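Local coordinates for putative integron gene cassette protein (Uncultured bacterium, PDB 3FUY) that is of unknown function but is encoded by a mobile integron gene cassette from a salt-marsh metagenome, a source of novel protein folds, at residues B[130-135]-B[153-158]; B[91-96]-B[112-117]; B[46-51]-B[97-102]. All coordinates share one frame; numbering follows the deposited sequence.

Contact 1: B[130-135]-B[153-158]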
loop_
_atom_site.group_PDB
_atom_site.type_symbol
_atom_site.label_atom_id
_atom_site.label_comp_id
_atom_site.label_asym_id
_atom_site.label_seq_id
_atom_site.Cartn_x
_atom_site.Cartn_y
_atom_site.Cartn_z
ATOM N N LEU B 130 -11.008 34.281 -1.545
ATOM C CA LEU B 130 -10.821 33.952 -2.947
ATOM C C LEU B 130 -10.746 32.441 -3.125
ATOM O O LEU B 130 -11.444 31.873 -3.964
ATOM C CB LEU B 130 -9.560 34.615 -3.483
ATOM C CG LEU B 130 -9.341 34.435 -4.981
ATOM C CD1 LEU B 130 -10.482 35.086 -5.753
ATOM C CD2 LEU B 130 -7.998 35.001 -5.397
ATOM N N ALA B 131 -9.915 31.796 -2.311
ATOM C CA ALA B 131 -9.770 30.343 -2.345
ATOM C C ALA B 131 -11.106 29.630 -2.102
ATOM O O ALA B 131 -11.463 28.711 -2.834
ATOM C CB ALA B 131 -8.693 29.877 -1.344
ATOM N N LYS B 132 -11.865 30.075 -1.101
ATOM C CA LYS B 132 -13.148 29.436 -0.804
ATOM C C LYS B 132 -14.119 29.557 -1.983
ATOM O O LYS B 132 -14.860 28.623 -2.306
ATOM C CB LYS B 132 -13.779 30.011 0.470
ATOM C CG LYS B 132 -13.059 29.630 1.748
ATOM C CD LYS B 132 -13.916 29.895 2.994
ATOM C CE LYS B 132 -14.239 31.368 3.170
ATOM N NZ LYS B 132 -14.998 31.625 4.441
ATOM N N GLU B 133 -14.111 30.721 -2.616
ATOM C CA GLU B 133 -14.907 30.963 -3.808
ATOM C C GLU B 133 -14.509 29.978 -4.912
ATOM O O GLU B 133 -15.352 29.283 -5.459
ATOM C CB GLU B 133 -14.687 32.405 -4.266
ATOM C CG GLU B 133 -15.473 32.847 -5.483
ATOM C CD GLU B 133 -15.067 34.249 -5.942
ATOM O OE1 GLU B 133 -14.787 35.112 -5.074
ATOM O OE2 GLU B 133 -15.017 34.481 -7.171
ATOM N N LYS B 134 -13.219 29.912 -5.232
ATOM C CA LYS B 134 -12.768 29.001 -6.281
ATOM C C LYS B 134 -13.118 27.552 -5.963
ATOM O O LYS B 134 -13.515 26.804 -6.848
ATOM C CB LYS B 134 -11.262 29.136 -6.531
ATOM C CG LYS B 134 -10.819 30.548 -6.909
ATOM C CD LYS B 134 -11.504 31.023 -8.178
ATOM C CE LYS B 134 -10.969 32.387 -8.622
ATOM N NZ LYS B 134 -11.660 32.876 -9.848
ATOM N N LEU B 135 -12.996 27.169 -4.695
ATOM C CA LEU B 135 -13.260 25.788 -4.300
ATOM C C LEU B 135 -14.743 25.440 -4.329
ATOM O O LEU B 135 -15.117 24.324 -4.684
ATOM C CB LEU B 135 -12.670 25.487 -2.910
ATOM C CG LEU B 135 -11.150 25.327 -2.839
ATOM C CD1 LEU B 135 -10.724 25.377 -1.388
ATOM C CD2 LEU B 135 -10.691 24.018 -3.498
ATOM N N PHE B 153 -16.553 20.953 1.705
ATOM C CA PHE B 153 -15.129 20.944 2.028
ATOM C C PHE B 153 -14.809 21.595 3.371
ATOM O O PHE B 153 -15.618 22.340 3.926
ATOM C CB PHE B 153 -14.284 21.571 0.906
ATOM C CG PHE B 153 -14.402 23.062 0.809
ATOM C CD1 PHE B 153 -13.408 23.883 1.304
ATOM C CD2 PHE B 153 -15.500 23.644 0.211
ATOM C CE1 PHE B 153 -13.522 25.269 1.214
ATOM C CE2 PHE B 153 -15.617 25.026 0.114
ATOM C CZ PHE B 153 -14.627 25.843 0.615
ATOM N N GLU B 154 -13.626 21.281 3.887
ATOM C CA GLU B 154 -13.072 21.959 5.054
ATOM C C GLU B 154 -11.682 22.429 4.694
ATOM O O GLU B 154 -10.877 21.666 4.128
ATOM C CB GLU B 154 -12.981 21.025 6.267
ATOM C CG GLU B 154 -14.268 20.840 7.039
ATOM C CD GLU B 154 -14.040 20.127 8.365
ATOM O OE1 GLU B 154 -12.883 20.131 8.846
ATOM O OE2 GLU B 154 -15.008 19.557 8.921
HETATM N N MSE B 155 -11.389 23.673 5.049
HETATM C CA MSE B 155 -10.120 24.285 4.723
HETATM C C MSE B 155 -9.296 24.620 5.969
HETATM O O MSE B 155 -9.679 25.464 6.782
HETATM C CB MSE B 155 -10.367 25.549 3.913
HETATM C CG MSE B 155 -9.109 26.281 3.524
HETATM SE SE MSE B 155 -9.526 27.638 2.169
HETATM C CE MSE B 155 -11.063 26.775 1.419
ATOM N N LYS B 156 -8.164 23.947 6.112
ATOM C CA LYS B 156 -7.228 24.224 7.189
ATOM C C LYS B 156 -6.275 25.316 6.721
ATOM O O LYS B 156 -5.851 25.328 5.558
ATOM C CB LYS B 156 -6.455 22.942 7.547
ATOM C CG LYS B 156 -5.562 23.073 8.755
ATOM C CD LYS B 156 -4.771 21.803 9.032
ATOM C CE LYS B 156 -5.674 20.657 9.417
ATOM N NZ LYS B 156 -4.898 19.385 9.514
ATOM N N LEU B 157 -5.946 26.245 7.612
ATOM C CA LEU B 157 -5.053 27.342 7.269
ATOM C C LEU B 157 -3.655 27.115 7.843
ATOM O O LEU B 157 -3.498 26.733 9.003
ATOM C CB LEU B 157 -5.619 28.668 7.775
ATOM C CG LEU B 157 -7.116 28.878 7.542
ATOM C CD1 LEU B 157 -7.656 30.072 8.357
ATOM C CD2 LEU B 157 -7.387 29.069 6.060
ATOM N N ARG B 158 -2.639 27.345 7.021
ATOM C CA ARG B 158 -1.259 27.170 7.449
ATOM C C ARG B 158 -0.488 28.396 7.037
ATOM O O ARG B 158 -0.861 29.085 6.094
ATOM C CB ARG B 158 -0.619 25.926 6.793
ATOM C CG ARG B 158 -1.217 24.595 7.244
ATOM C CD ARG B 158 -0.526 23.412 6.579
ATOM N NE ARG B 158 -1.030 22.118 7.050
ATOM C CZ ARG B 158 -0.683 21.551 8.205
ATOM N NH1 ARG B 158 0.187 22.163 9.006
ATOM N NH2 ARG B 158 -1.192 20.371 8.557
#
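Phe153 and Met155, alternate residues of one strand, reach the helical residues Leu135, Lys132 and Ala131 through different first torsions. Phe153 has CG between its backbone N and carbonyl carbon (chi1 73°), which turns one face of the ring to Leu135 CB. Met155, present as selenomethionine, instead holds CG opposite the backbone N, and its chain, extended as far as SE, brings the selenium to the helix beside Lys132 and Ala131. Leu135 CB makes a CH-pi contact over one face of the Phe153 ring, 4.2 Å from the centroid and 16° off the ring normal, displaced toward the rim on the CZ side. Leu135 CD1 adds a second touch at 3.8 Å from Phe153 CE1, with the two side chains roughly perpendicular. Lys132 O approaches Phe153 CZ obliquely, at 4.0 Å.

This is the layer between helix and sheet in a beta-alpha-beta unit: strand 106-116 leads into helix 121-138, which returns the chain to strand 150-160 beside and parallel to the first. The axes of the two segments approach to 10.6 Å and run at 154° to each other, close to antiparallel, as expected for the connecting helix of such a crossover.

Selenium packs against aliphatic surface on both helical neighbours. Met155 SE is 4.2 Å from Ala131 CB and 4.1 Å from Lys132 CG. The modelled place of the terminal CE is doubtful, since it comes too close to Leu135 and Phe153 to support any further reading. Of the Lys132 side chain, CG does the touching; NZ leads away from the strand and makes a salt bridge with Glu129. Beyond the two segments, Leu135 also packs on Ala75 of helix 59-79, while Phe153 touches Leu139 and Val141 past the helix end.

Contact 2: B[91-96]-B[112-117]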
loop_
_atom_site.group_PDB
_atom_site.type_symbol
_atom_site.label_atom_id
_atom_site.label_comp_id
_atom_site.label_asym_id
_atom_site.label_seq_id
_atom_site.Cartn_x
_atom_site.Cartn_y
_atom_site.Cartn_z
ATOM N N HIS B 91 -0.991 28.531 -1.656
ATOM C CA HIS B 91 -1.153 27.176 -2.175
ATOM C C HIS B 91 -2.483 26.597 -1.681
ATOM O O HIS B 91 -2.821 26.718 -0.496
ATOM C CB HIS B 91 -0.047 26.257 -1.654
ATOM C CG HIS B 91 1.327 26.569 -2.161
ATOM N ND1 HIS B 91 1.822 26.061 -3.346
ATOM C CD2 HIS B 91 2.341 27.274 -1.604
ATOM C CE1 HIS B 91 3.065 26.475 -3.516
ATOM N NE2 HIS B 91 3.407 27.206 -2.471
ATOM N N ILE B 92 -3.233 25.953 -2.572
ATOM C CA ILE B 92 -4.408 25.203 -2.157
ATOM C C ILE B 92 -4.109 23.743 -2.444
ATOM O O ILE B 92 -3.882 23.372 -3.591
ATOM C CB ILE B 92 -5.672 25.606 -2.947
ATOM C CG1 ILE B 92 -5.884 27.115 -2.919
ATOM C CG2 ILE B 92 -6.878 24.915 -2.381
ATOM C CD1 ILE B 92 -7.220 27.536 -3.524
ATOM N N ARG B 93 -4.100 22.911 -1.410
ATOM C CA ARG B 93 -3.672 21.530 -1.573
ATOM C C ARG B 93 -4.716 20.565 -1.055
ATOM O O ARG B 93 -5.245 20.748 0.042
ATOM C CB ARG B 93 -2.350 21.292 -0.830
ATOM C CG ARG B 93 -1.253 22.288 -1.173
ATOM C CD ARG B 93 -0.863 22.221 -2.661
ATOM N NE ARG B 93 -0.458 20.879 -3.088
ATOM C CZ ARG B 93 -0.028 20.597 -4.318
ATOM N NH1 ARG B 93 0.073 21.565 -5.219
ATOM N NH2 ARG B 93 0.322 19.359 -4.646
ATOM N N ILE B 94 -5.021 19.524 -1.828
ATOM C CA ILE B 94 -5.975 18.538 -1.333
ATOM C C ILE B 94 -5.262 17.606 -0.341
ATOM O O ILE B 94 -4.058 17.355 -0.471
ATOM C CB ILE B 94 -6.625 17.748 -2.484
ATOM C CG1 ILE B 94 -7.853 16.998 -1.991
ATOM C CG2 ILE B 94 -5.616 16.783 -3.144
ATOM C CD1 ILE B 94 -8.746 16.469 -3.131
ATOM N N ARG B 95 -5.986 17.111 0.660
ATOM C CA ARG B 95 -5.394 16.159 1.599
ATOM C C ARG B 95 -6.144 14.846 1.593
ATOM O O ARG B 95 -5.548 13.765 1.517
ATOM C CB ARG B 95 -5.379 16.729 3.023
ATOM C CG ARG B 95 -4.568 17.988 3.175
ATOM C CD ARG B 95 -3.117 17.813 2.706
ATOM N NE ARG B 95 -2.397 19.068 2.883
ATOM C CZ ARG B 95 -1.386 19.486 2.130
ATOM N NH1 ARG B 95 -0.933 18.747 1.110
ATOM N NH2 ARG B 95 -0.834 20.658 2.398
ATOM N N CYS B 96 -7.467 14.937 1.676
ATOM C CA CYS B 96 -8.276 13.744 1.862
ATOM C C CYS B 96 -9.649 13.947 1.239
ATOM O O CYS B 96 -10.203 15.048 1.260
ATOM C CB CYS B 96 -8.414 13.430 3.365
ATOM S SG CYS B 96 -9.568 12.089 3.774
ATOM N N ASP B 112 -5.822 22.126 2.455
ATOM C CA ASP B 112 -5.016 23.060 3.235
ATOM C C ASP B 112 -4.868 24.311 2.384
ATOM O O ASP B 112 -4.633 24.210 1.176
ATOM C CB ASP B 112 -3.594 22.513 3.490
ATOM C CG ASP B 112 -3.515 21.488 4.625
ATOM O OD1 ASP B 112 -4.539 21.150 5.251
ATOM O OD2 ASP B 112 -2.387 21.006 4.891
ATOM N N LEU B 113 -5.002 25.485 2.997
ATOM C CA LEU B 113 -4.614 26.733 2.352
ATOM C C LEU B 113 -3.310 27.184 2.998
ATOM O O LEU B 113 -3.256 27.419 4.208
ATOM C CB LEU B 113 -5.676 27.830 2.519
ATOM C CG LEU B 113 -5.328 29.189 1.895
ATOM C CD1 LEU B 113 -5.548 29.175 0.388
ATOM C CD2 LEU B 113 -6.135 30.326 2.532
ATOM N N ILE B 114 -2.259 27.293 2.200
ATOM C CA ILE B 114 -0.955 27.695 2.726
ATOM C C ILE B 114 -0.573 29.089 2.246
ATOM O O ILE B 114 -0.406 29.306 1.050
ATOM C CB ILE B 114 0.155 26.680 2.344
ATOM C CG1 ILE B 114 -0.279 25.253 2.694
ATOM C CG2 ILE B 114 1.458 27.026 3.051
ATOM C CD1 ILE B 114 0.679 24.166 2.174
ATOM N N VAL B 115 -0.450 30.035 3.181
ATOM C CA VAL B 115 0.015 31.382 2.856
ATOM C C VAL B 115 1.413 31.612 3.420
ATOM O O VAL B 115 1.868 30.879 4.291
ATOM C CB VAL B 115 -0.945 32.491 3.372
ATOM C CG1 VAL B 115 -2.312 32.365 2.718
ATOM C CG2 VAL B 115 -1.071 32.434 4.883
ATOM N N GLY B 116 2.100 32.626 2.909
ATOM C CA GLY B 116 3.457 32.914 3.349
ATOM C C GLY B 116 3.464 33.526 4.740
ATOM O O GLY B 116 2.595 34.332 5.066
ATOM N N THR B 117 4.436 33.141 5.563
ATOM C CA THR B 117 4.548 33.676 6.919
ATOM C C THR B 117 4.484 35.207 6.929
ATOM O O THR B 117 4.027 35.808 7.904
ATOM C CB THR B 117 5.847 33.215 7.621
ATOM O OG1 THR B 117 6.956 33.388 6.732
ATOM C CG2 THR B 117 5.764 31.745 8.014
#
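Arg95 reaches across to Asp112 with a chain that bends soon after CB: CG lies 3.8 Å from Asp112 OD1, and the bend at chi2 (-56°) then turns CD and NE toward OD2. At the tip, Arg95 NE bonds Asp112 OD2 at 2.8 Å and NH2 bonds the same oxygen at 3.0 Å, a side-on salt bridge, two nitrogens gripping one oxygen. OD2 lies close to the guanidinium plane, whereas NE meets it from above the carboxylate plane; the two planes are 80° apart. NH2 also touches Ile114 CD1 at 3.8 Å and bonds Pro169 O, NH1 pairs with Asp170, and Arg93 CB lies 3.3 Å above the guanidinium plane of Arg95, toward its rim.

The backbone is an antiparallel beta hairpin, with His91-Ile114 and Arg93-Asp112 as hydrogen-bonded pairs. Ile92 and Leu113, a non-hydrogen-bonded pair, turn to the other face, where Ile92 CG1 meets Leu113 CD1 at 3.9 Å. Beyond Arg93 the pairing is interrupted by a classic beta bulge, Arg95 and Cys96 both facing Tyr110.

Asp112 OD2 is also bridged by Arg158, and Asp170 takes Arg93 as well as Arg95, so the two carboxylates probably offset much of the positive charge of the three arginines.

Contact 3: B[46-51]-B[97-102]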
loop_
_atom_site.group_PDB
_atom_site.type_symbol
_atom_site.label_atom_id
_atom_site.label_comp_id
_atom_site.label_asym_id
_atom_site.label_seq_id
_atom_site.Cartn_x
_atom_site.Cartn_y
_atom_site.Cartn_z
ATOM N N ALA B 46 -3.407 12.324 -2.283
ATOM C CA ALA B 46 -4.637 12.366 -1.497
ATOM C C ALA B 46 -4.889 11.053 -0.798
ATOM O O ALA B 46 -4.534 9.981 -1.299
ATOM C CB ALA B 46 -5.833 12.729 -2.383
ATOM N N VAL B 47 -5.522 11.142 0.361
ATOM C CA VAL B 47 -6.060 9.970 1.013
ATOM C C VAL B 47 -7.549 9.838 0.699
ATOM O O VAL B 47 -8.320 10.778 0.865
ATOM C CB VAL B 47 -5.854 10.019 2.538
ATOM C CG1 VAL B 47 -6.416 8.762 3.182
ATOM C CG2 VAL B 47 -4.356 10.177 2.878
ATOM N N LEU B 48 -7.949 8.652 0.265
ATOM C CA LEU B 48 -9.354 8.344 0.104
ATOM C C LEU B 48 -9.862 7.504 1.286
ATOM O O LEU B 48 -9.290 6.458 1.625
ATOM C CB LEU B 48 -9.588 7.614 -1.209
ATOM C CG LEU B 48 -11.004 7.084 -1.421
ATOM C CD1 LEU B 48 -12.013 8.245 -1.444
ATOM C CD2 LEU B 48 -11.044 6.294 -2.714
ATOM N N ARG B 49 -10.928 7.982 1.921
ATOM C CA ARG B 49 -11.546 7.266 3.041
ATOM C C ARG B 49 -13.027 7.040 2.795
ATOM O O ARG B 49 -13.746 7.973 2.439
ATOM C CB ARG B 49 -11.406 8.070 4.327
ATOM C CG ARG B 49 -10.105 7.873 5.041
ATOM C CD ARG B 49 -10.029 8.728 6.305
ATOM N NE ARG B 49 -8.811 8.408 7.050
ATOM C CZ ARG B 49 -8.796 7.860 8.261
ATOM N NH1 ARG B 49 -9.942 7.596 8.890
ATOM N NH2 ARG B 49 -7.633 7.593 8.849
ATOM N N ILE B 50 -13.484 5.809 2.986
ATOM C CA ILE B 50 -14.908 5.551 3.002
ATOM C C ILE B 50 -15.319 5.543 4.482
ATOM O O ILE B 50 -15.563 4.495 5.073
ATOM C CB ILE B 50 -15.251 4.227 2.313
ATOM C CG1 ILE B 50 -14.427 4.036 1.021
ATOM C CG2 ILE B 50 -16.742 4.144 2.047
ATOM C CD1 ILE B 50 -14.597 5.168 -0.023
ATOM N N GLY B 51 -15.365 6.732 5.062
ATOM C CA GLY B 51 -15.382 6.906 6.504
ATOM C C GLY B 51 -16.627 6.420 7.224
ATOM O O GLY B 51 -16.537 5.684 8.210
ATOM N N VAL B 97 -10.186 12.882 0.671
ATOM C CA VAL B 97 -11.583 12.865 0.271
ATOM C C VAL B 97 -12.219 11.775 1.107
ATOM O O VAL B 97 -11.875 10.595 0.980
ATOM C CB VAL B 97 -11.759 12.527 -1.225
ATOM C CG1 VAL B 97 -13.244 12.356 -1.560
ATOM C CG2 VAL B 97 -11.119 13.594 -2.082
ATOM N N ASP B 98 -13.115 12.182 1.994
ATOM C CA ASP B 98 -13.856 11.248 2.823
ATOM C C ASP B 98 -15.268 11.078 2.268
ATOM O O ASP B 98 -16.077 12.020 2.265
ATOM C CB ASP B 98 -13.878 11.735 4.274
ATOM C CG ASP B 98 -14.458 10.708 5.227
ATOM O OD1 ASP B 98 -15.157 9.795 4.759
ATOM O OD2 ASP B 98 -14.206 10.813 6.447
ATOM N N ILE B 99 -15.559 9.872 1.794
ATOM C CA ILE B 99 -16.843 9.590 1.184
ATOM C C ILE B 99 -17.835 9.000 2.191
ATOM O O ILE B 99 -17.506 8.070 2.916
ATOM C CB ILE B 99 -16.701 8.617 -0.005
ATOM C CG1 ILE B 99 -15.899 9.275 -1.135
ATOM C CG2 ILE B 99 -18.084 8.159 -0.500
ATOM C CD1 ILE B 99 -15.844 8.452 -2.379
ATOM N N ASP B 100 -19.044 9.560 2.218
ATOM C CA ASP B 100 -20.174 9.008 2.964
ATOM C C ASP B 100 -21.153 8.410 1.975
ATOM O O ASP B 100 -21.899 9.135 1.311
ATOM C CB ASP B 100 -20.866 10.129 3.750
ATOM C CG ASP B 100 -22.189 9.696 4.388
ATOM O OD1 ASP B 100 -22.695 8.579 4.134
ATOM O OD2 ASP B 100 -22.736 10.510 5.154
ATOM N N ASP B 101 -21.156 7.090 1.872
ATOM C CA ASP B 101 -22.057 6.402 0.956
ATOM C C ASP B 101 -23.137 5.591 1.685
ATOM O O ASP B 101 -23.620 4.581 1.175
ATOM C CB ASP B 101 -21.272 5.509 -0.016
ATOM C CG ASP B 101 -20.374 4.495 0.689
ATOM O OD1 ASP B 101 -20.168 4.593 1.928
ATOM O OD2 ASP B 101 -19.846 3.604 -0.021
ATOM N N LYS B 102 -23.521 6.038 2.875
ATOM C CA LYS B 102 -24.485 5.271 3.663
ATOM C C LYS B 102 -25.889 5.354 3.073
ATOM O O LYS B 102 -26.418 4.354 2.581
ATOM C CB LYS B 102 -24.468 5.693 5.127
ATOM C CG LYS B 102 -25.407 4.872 6.007
ATOM C CD LYS B 102 -25.157 5.170 7.478
ATOM C CE LYS B 102 -25.880 4.174 8.367
ATOM N NZ LYS B 102 -25.539 4.401 9.795
#
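Leu48 pairs with Val97 and Arg49 with Asp98 in parallel register, the axes of the strand segments coming within 4.8 Å at an angle of 14°. Helix 59-79 connects the two strands, making a beta-alpha-beta crossover, and covers the face bearing Leu48, Val97 and Ile99. The bonds alternate as parallel strands require: Val97 N to Val47 O, Arg49 N to Val97 O at 2.9 Å, and Ile99 N to Arg49 O at 2.7 Å, the last running nearly straight onto the carbonyl.

On the helix side, Leu48 CD1 meets Ile99 CD1 at 3.9 Å, and Ile50 lies alongside Ile99, CD1 to CB. On the other face Asp98, with CG opposite its backbone N (chi1 -172°), extends OD1 past the strand end to accept from Gly51 N at 3.1 Å, on the syn side and 30° out of the carboxylate plane. With an alanine in place of Asp98, Gly51 N would probably be left to its weak backbone bonds to Ile99 O and Arg49 O, and the chain after Arg49 less firmly tied. Arg49 itself turns its polar end to Phe178 O. Asp101 OD1, hydrogen-bonded to Thr53 OG1, rests 3.5 Å from Ile50 CG2.

How the contacts relate
Strand 91-100 runs through contact 2 into contact 3, lying between 106-116 (antiparallel) and 44-49 (parallel). Their centres are about 20 Å apart, on opposite sides of the chain's centre, yet Arg95 O lies 2.9 Å from Val47 N, a probable hydrogen bond that joins them at the bulge. Contact 1 is closer to contact 2, about 8 Å between centres. There Lys156 O meets Leu113 N at 2.7 Å, and Ala131 CB packs 3.5 Å from Ile92 CD1. Contacts 1 and 3 do not touch, their nearest atoms being about 9 Å apart, though both reach the same mixed sheet. No active site is established to which these contacts could be related.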